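PDB 1W5T: ORC1-type DNA replication protein 2 from Aeropyrum pernix, which binds DNA and, as an ATP-binding AAA+ protein of the Cdc6/Orc family, takes part in regulating DNA replication. Local coordinates for residues A[332-335]-A[336-340]; A[359-362]-A[363-366]. One frame throughout, in Å; residues are numbered along the deposited sequence.

In the fold
Two successive helices of the C-terminal winged-helix domain supply both examples of local side-chain packing. Interaction 1 runs from near the start of helix 330-345 past its midpoint, where an arginine meets a tyrosine and a glutamate on the following turn; interaction 2 lies at the C-terminal end of helix 352-364, where the chain leaves the helix through a Schellman motif. Their centres are 18 Å apart, yet the two meet directly, Leu333 CD2 lying 3.8 Å from Leu359 CD2 in apolar packing between the helices. Both also lean on helix 308-322, with Ile313 and Ile317 touched from each. Neither is part of the ATP-binding site, which includes Lys65 and Thr66.

Interaction 1: residues A[332-335]-A[336-340]; sequences LLRQ and RYEDA
Arg334 reaches along its helix to two residues of the next turn, Tyr337 and Glu338. At the edge of the guanidinium, Arg334 NH1 forms a salt bridge with Glu338 OE1 at 3.2 Å, bent to 145° at the hydrogen; NE adds a weak bond to the same oxygen. Arg334 NH1 meets OE1 from above the carboxylate plane, and the guanidinium and carboxylate planes are 64° apart. Over a guanidinium face lies Tyr337 CE2, 3.6 Å from Arg334 NH2, with the tyrosine ring inclined to it. A bend at chi2 (47°) turns the arginine chain toward these partners. This is i to i+3 and i to i+4 packing on helix 330-345 of the winged-helix domain, on a backbone ladder that includes Glu338 N to Arg334 O at 2.9 Å. Two residues earlier, in the same i to i+4 spacing, Leu332 CD1 lies over a face of the Arg336 guanidinium, 3.4 Å from NH1. Further out, Arg334 NH2 donates to the carbonyl oxygen of Arg350, while Tyr352 and Tyr355 make cation-pi contacts with the same guanidinium. Tyr337 OH is hydrogen-bonded to His309 ND1 and to the backbone N of Arg350, which tie its ring to the start of helix 308-322 and to the loop ahead of helix 352-364.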
ATOM      1  N   LEU A 332      21.443 -27.016  -7.292  1.00 31.85           N
ATOM      2  CA  LEU A 332      21.640 -26.392  -8.604  1.00 31.07           C
ATOM      3  C   LEU A 332      21.795 -24.851  -8.513  1.00 30.69           C
ATOM      4  O   LEU A 332      22.655 -24.264  -9.190  1.00 31.01           O
ATOM      5  CB  LEU A 332      20.463 -26.733  -9.529  1.00 30.80           C
ATOM      6  CG  LEU A 332      20.561 -27.175 -11.005  1.00 31.11           C
ATOM      7  CD1 LEU A 332      19.394 -26.650 -11.825  1.00 28.88           C
ATOM      8  CD2 LEU A 332      21.883 -26.874 -11.711  1.00 31.56           C
ATOM      9  N   LEU A 333      20.966 -24.197  -7.700  1.00 29.39           N
ATOM     10  CA  LEU A 333      21.057 -22.753  -7.560  1.00 28.19           C
ATOM     11  C   LEU A 333      22.473 -22.333  -7.163  1.00 28.21           C
ATOM     12  O   LEU A 333      23.089 -21.506  -7.850  1.00 26.84           O
ATOM     13  CB  LEU A 333      19.985 -22.228  -6.596  1.00 26.85           C
ATOM     14  CG  LEU A 333      19.775 -20.712  -6.469  1.00 25.63           C
ATOM     15  CD1 LEU A 333      19.660 -19.991  -7.836  1.00 23.73           C
ATOM     16  CD2 LEU A 333      18.579 -20.400  -5.610  1.00 22.11           C
ATOM     17  N   ARG A 334      22.980 -22.940  -6.083  1.00 28.72           N
ATOM     18  CA  ARG A 334      24.336 -22.736  -5.594  1.00 29.37           C
ATOM     19  C   ARG A 334      25.364 -22.958  -6.710  1.00 30.64           C
ATOM     20  O   ARG A 334      26.270 -22.123  -6.913  1.00 30.73           O
ATOM     21  CB  ARG A 334      24.622 -23.667  -4.402  1.00 29.34           C
ATOM     22  CG  ARG A 334      25.954 -23.424  -3.670  1.00 27.52           C
ATOM     23  CD  ARG A 334      26.262 -21.947  -3.319  1.00 26.69           C
ATOM     24  NE  ARG A 334      27.696 -21.731  -3.103  1.00 26.12           N
ATOM     25  CZ  ARG A 334      28.239 -20.676  -2.491  1.00 24.28           C
ATOM     26  NH1 ARG A 334      29.548 -20.571  -2.356  1.00 22.09           N
ATOM     27  NH2 ARG A 334      27.485 -19.709  -2.025  1.00 26.21           N
ATOM     28  N   GLN A 335      25.224 -24.068  -7.436  1.00 31.77           N
ATOM     29  CA  GLN A 335      26.131 -24.389  -8.554  1.00 33.37           C
ATOM     30  C   GLN A 335      26.167 -23.251  -9.574  1.00 33.30           C
ATOM     31  O   GLN A 335      27.231 -22.692  -9.856  1.00 33.37           O
ATOM     32  CB  GLN A 335      25.698 -25.672  -9.249  1.00 33.44           C
ATOM     33  CG  GLN A 335      26.788 -26.686  -9.461  1.00 35.62           C
ATOM     34  CD  GLN A 335      26.213 -28.064  -9.787  1.00 39.27           C
ATOM     35  OE1 GLN A 335      26.681 -28.743 -10.722  1.00 38.87           O
ATOM     36  NE2 GLN A 335      25.182 -28.479  -9.029  1.00 40.57           N
ATOM     37  N   ARG A 336      24.990 -22.908 -10.100  1.00 33.10           N
ATOM     38  CA  ARG A 336      24.837 -21.791 -11.031  1.00 33.26           C
ATOM     39  C   ARG A 336      25.312 -20.448 -10.481  1.00 33.15           C
ATOM     40  O   ARG A 336      25.780 -19.605 -11.226  1.00 33.19           O
ATOM     41  CB  ARG A 336      23.382 -21.667 -11.468  1.00 33.35           C
ATOM     42  CG  ARG A 336      22.922 -22.756 -12.430  1.00 34.06           C
ATOM     43  CD  ARG A 336      21.504 -22.568 -12.897  1.00 34.34           C
ATOM     44  NE  ARG A 336      21.024 -23.739 -13.611  1.00 37.42           N
ATOM     45  CZ  ARG A 336      19.827 -23.840 -14.191  1.00 39.71           C
ATOM     46  NH1 ARG A 336      19.507 -24.969 -14.821  1.00 41.54           N
ATOM     47  NH2 ARG A 336      18.947 -22.834 -14.138  1.00 37.91           N
ATOM     48  N   TYR A 337      25.166 -20.246  -9.174  1.00 33.55           N
ATOM     49  CA  TYR A 337      25.574 -19.009  -8.531  1.00 33.18           C
ATOM     50  C   TYR A 337      27.091 -18.886  -8.562  1.00 34.01           C
ATOM     51  O   TYR A 337      27.616 -17.824  -8.915  1.00 33.21           O
ATOM     52  CB  TYR A 337      25.059 -18.943  -7.081  1.00 32.20           C
ATOM     53  CG  TYR A 337      25.766 -17.879  -6.278  1.00 29.50           C
ATOM     54  CD1 TYR A 337      25.544 -16.533  -6.535  1.00 25.17           C
ATOM     55  CD2 TYR A 337      26.696 -18.219  -5.299  1.00 28.55           C
ATOM     56  CE1 TYR A 337      26.192 -15.560  -5.832  1.00 23.37           C
ATOM     57  CE2 TYR A 337      27.371 -17.243  -4.594  1.00 28.57           C
ATOM     58  CZ  TYR A 337      27.106 -15.908  -4.864  1.00 26.07           C
ATOM     59  OH  TYR A 337      27.750 -14.925  -4.141  1.00 26.83           O
ATOM     60  N   GLU A 338      27.772 -19.964  -8.169  1.00 35.41           N
ATOM     61  CA  GLU A 338      29.237 -20.024  -8.208  1.00 37.50           C
ATOM     62  C   GLU A 338      29.731 -19.870  -9.644  1.00 38.05           C
ATOM     63  O   GLU A 338      30.566 -19.010  -9.929  1.00 37.83           O
ATOM     64  CB  GLU A 338      29.756 -21.330  -7.590  1.00 37.59           C
ATOM     65  CG  GLU A 338      29.667 -21.365  -6.064  1.00 40.16           C
ATOM     66  CD  GLU A 338      29.877 -22.760  -5.499  1.00 41.77           C
ATOM     67  OE1 GLU A 338      30.455 -22.888  -4.405  1.00 43.03           O
ATOM     68  OE2 GLU A 338      29.464 -23.730  -6.156  1.00 42.89           O
ATOM     69  N   ASP A 339      29.175 -20.694 -10.530  1.00 39.20           N
ATOM     70  CA  ASP A 339      29.394 -20.600 -11.965  1.00 40.87           C
ATOM     71  C   ASP A 339      29.195 -19.135 -12.426  1.00 41.73           C
ATOM     72  O   ASP A 339      30.105 -18.548 -13.032  1.00 42.19           O
ATOM     73  CB  ASP A 339      28.428 -21.539 -12.752  1.00 40.85           C
ATOM     74  CG  ASP A 339      28.826 -23.058 -12.711  1.00 41.22           C
ATOM     75  OD1 ASP A 339      29.941 -23.422 -12.281  1.00 41.32           O
ATOM     76  OD2 ASP A 339      28.052 -23.975 -13.108  1.00 41.22           O
ATOM     77  N   ALA A 340      28.032 -18.545 -12.120  1.00 41.89           N
ATOM     78  CA  ALA A 340      27.679 -17.224 -12.653  1.00 42.76           C
ATOM     79  C   ALA A 340      28.499 -16.044 -12.131  1.00 43.03           C
ATOM     80  O   ALA A 340      28.817 -15.147 -12.911  1.00 42.71           O
ATOM     81  CB  ALA A 340      26.200 -16.938 -12.503  1.00 42.66           C
TER

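Interaction 2: residues A[359-362]-A[363-366]; sequences LKHL and TSLG
Helical bonding between Leu359-Leu362 and Thr363-Gly366 runs out in a Schellman motif: Ser364 N still donates to Lys360 O at 2.9 Å, the bonds from Leu365 N to His361 O and Leu362 O are weak, and Gly366, with positive phi, turns the chain out of the helix. Across this last turn, Leu365 CD1 sits over one face of the His361 imidazole in a CH-pi contact, 3.9 Å from the ring centroid and nearest to CE1. The histidine reaches that methyl with CG anti to the backbone N (chi1 -168°), its ring carried toward the helix end. Ser364 OG donates to His361 O at 2.9 Å, a bond permitted by the serine's chi1 of 73°, with the hydroxyl tilted 26° from the carbonyl plane. That carbonyl oxygen therefore receives both a hydroxyl and the weak Leu365 amide bond. On another side of the helix, Thr363 OG1 adds a weak bond to Leu359 O. His361 ND1 is hydrogen-bonded to Glu310 OE2 of helix 308-322. Were His361 replaced by an alanine, Leu365 CD1 would probably lose the ring it packs on, and Glu310 OE2 its partner ND1. Leu306 is touched by His361, Leu362 and Leu365; Leu359 and Leu362 pack on Ile313 of helix 308-322, and Leu362 and Thr363 lie against Val368, where strand 368-372 begins.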
ATOM      1  N   LEU A 359      19.544 -15.433   0.308  1.00 24.27           N
ATOM      2  CA  LEU A 359      18.357 -16.144  -0.148  1.00 24.28           C
ATOM      3  C   LEU A 359      17.153 -15.853   0.731  1.00 24.61           C
ATOM      4  O   LEU A 359      16.044 -15.616   0.235  1.00 23.34           O
ATOM      5  CB  LEU A 359      18.578 -17.657  -0.190  1.00 23.99           C
ATOM      6  CG  LEU A 359      18.991 -18.240  -1.533  1.00 23.41           C
ATOM      7  CD1 LEU A 359      19.529 -19.619  -1.347  1.00 22.40           C
ATOM      8  CD2 LEU A 359      17.847 -18.231  -2.526  1.00 23.00           C
ATOM      9  N   LYS A 360      17.394 -15.907   2.040  1.00 25.17           N
ATOM     10  CA  LYS A 360      16.399 -15.516   3.034  1.00 25.98           C
ATOM     11  C   LYS A 360      15.833 -14.128   2.775  1.00 25.37           C
ATOM     12  O   LYS A 360      14.632 -13.964   2.682  1.00 25.34           O
ATOM     13  CB  LYS A 360      16.965 -15.572   4.447  1.00 26.15           C
ATOM     14  CG  LYS A 360      15.901 -16.028   5.432  1.00 28.61           C
ATOM     15  CD  LYS A 360      15.478 -17.508   5.201  1.00 28.14           C
ATOM     16  CE  LYS A 360      14.931 -18.141   6.519  1.00 30.34           C
ATOM     17  NZ  LYS A 360      14.852 -17.092   7.606  1.00 28.00           N
ATOM     18  N   HIS A 361      16.715 -13.147   2.631  1.00 24.94           N
ATOM     19  CA  HIS A 361      16.302 -11.779   2.410  1.00 24.67           C
ATOM     20  C   HIS A 361      15.431 -11.611   1.169  1.00 24.49           C
ATOM     21  O   HIS A 361      14.433 -10.894   1.219  1.00 24.23           O
ATOM     22  CB  HIS A 361      17.497 -10.861   2.338  1.00 24.39           C
ATOM     23  CG  HIS A 361      17.124  -9.430   2.396  1.00 27.33           C
ATOM     24  ND1 HIS A 361      17.534  -8.516   1.447  1.00 29.43           N
ATOM     25  CD2 HIS A 361      16.325  -8.755   3.257  1.00 29.40           C
ATOM     26  CE1 HIS A 361      17.013  -7.335   1.731  1.00 29.65           C
ATOM     27  NE2 HIS A 361      16.285  -7.452   2.830  1.00 30.27           N
ATOM     28  N   LEU A 362      15.814 -12.267   0.067  1.00 24.27           N
ATOM     29  CA  LEU A 362      15.036 -12.259  -1.166  1.00 24.25           C
ATOM     30  C   LEU A 362      13.659 -12.793  -0.870  1.00 24.77           C
ATOM     31  O   LEU A 362      12.679 -12.249  -1.357  1.00 24.97           O
ATOM     32  CB  LEU A 362      15.670 -13.104  -2.309  1.00 23.25           C
ATOM     33  CG  LEU A 362      16.942 -12.544  -2.997  1.00 23.57           C
ATOM     34  CD1 LEU A 362      17.684 -13.551  -3.895  1.00 18.95           C
ATOM     35  CD2 LEU A 362      16.728 -11.209  -3.733  1.00 18.69           C
ATOM     36  N   THR A 363      13.589 -13.845  -0.061  1.00 24.60           N
ATOM     37  CA  THR A 363      12.322 -14.450   0.277  1.00 25.14           C
ATOM     38  C   THR A 363      11.438 -13.481   1.071  1.00 24.97           C
ATOM     39  O   THR A 363      10.253 -13.316   0.774  1.00 24.94           O
ATOM     40  CB  THR A 363      12.546 -15.768   1.062  1.00 24.76           C
ATOM     41  OG1 THR A 363      12.917 -16.790   0.131  1.00 24.73           O
ATOM     42  CG2 THR A 363      11.239 -16.273   1.656  1.00 24.18           C
ATOM     43  N   SER A 364      12.031 -12.842   2.067  1.00 24.82           N
ATOM     44  CA  SER A 364      11.291 -11.931   2.929  1.00 24.53           C
ATOM     45  C   SER A 364      10.847 -10.685   2.188  1.00 24.35           C
ATOM     46  O   SER A 364       9.913 -10.001   2.630  1.00 25.00           O
ATOM     47  CB  SER A 364      12.105 -11.560   4.156  1.00 24.33           C
ATOM     48  OG  SER A 364      13.118 -10.690   3.807  1.00 22.51           O
ATOM     49  N   LEU A 365      11.482 -10.401   1.050  1.00 23.55           N
ATOM     50  CA  LEU A 365      11.095  -9.235   0.256  1.00 22.88           C
ATOM     51  C   LEU A 365       9.972  -9.633  -0.679  1.00 22.71           C
ATOM     52  O   LEU A 365       9.507  -8.810  -1.467  1.00 21.80           O
ATOM     53  CB  LEU A 365      12.254  -8.633  -0.550  1.00 21.73           C
ATOM     54  CG  LEU A 365      13.315  -7.743   0.127  1.00 22.85           C
ATOM     55  CD1 LEU A 365      14.554  -7.569  -0.779  1.00 20.91           C
ATOM     56  CD2 LEU A 365      12.782  -6.365   0.560  1.00 21.45           C
ATOM     57  N   GLY A 366       9.567 -10.900  -0.584  1.00 22.55           N
ATOM     58  CA  GLY A 366       8.526 -11.458  -1.418  1.00 23.41           C
ATOM     59  C   GLY A 366       8.898 -11.648  -2.869  1.00 23.74           C
ATOM     60  O   GLY A 366       8.027 -11.878  -3.704  1.00 24.27           O
TER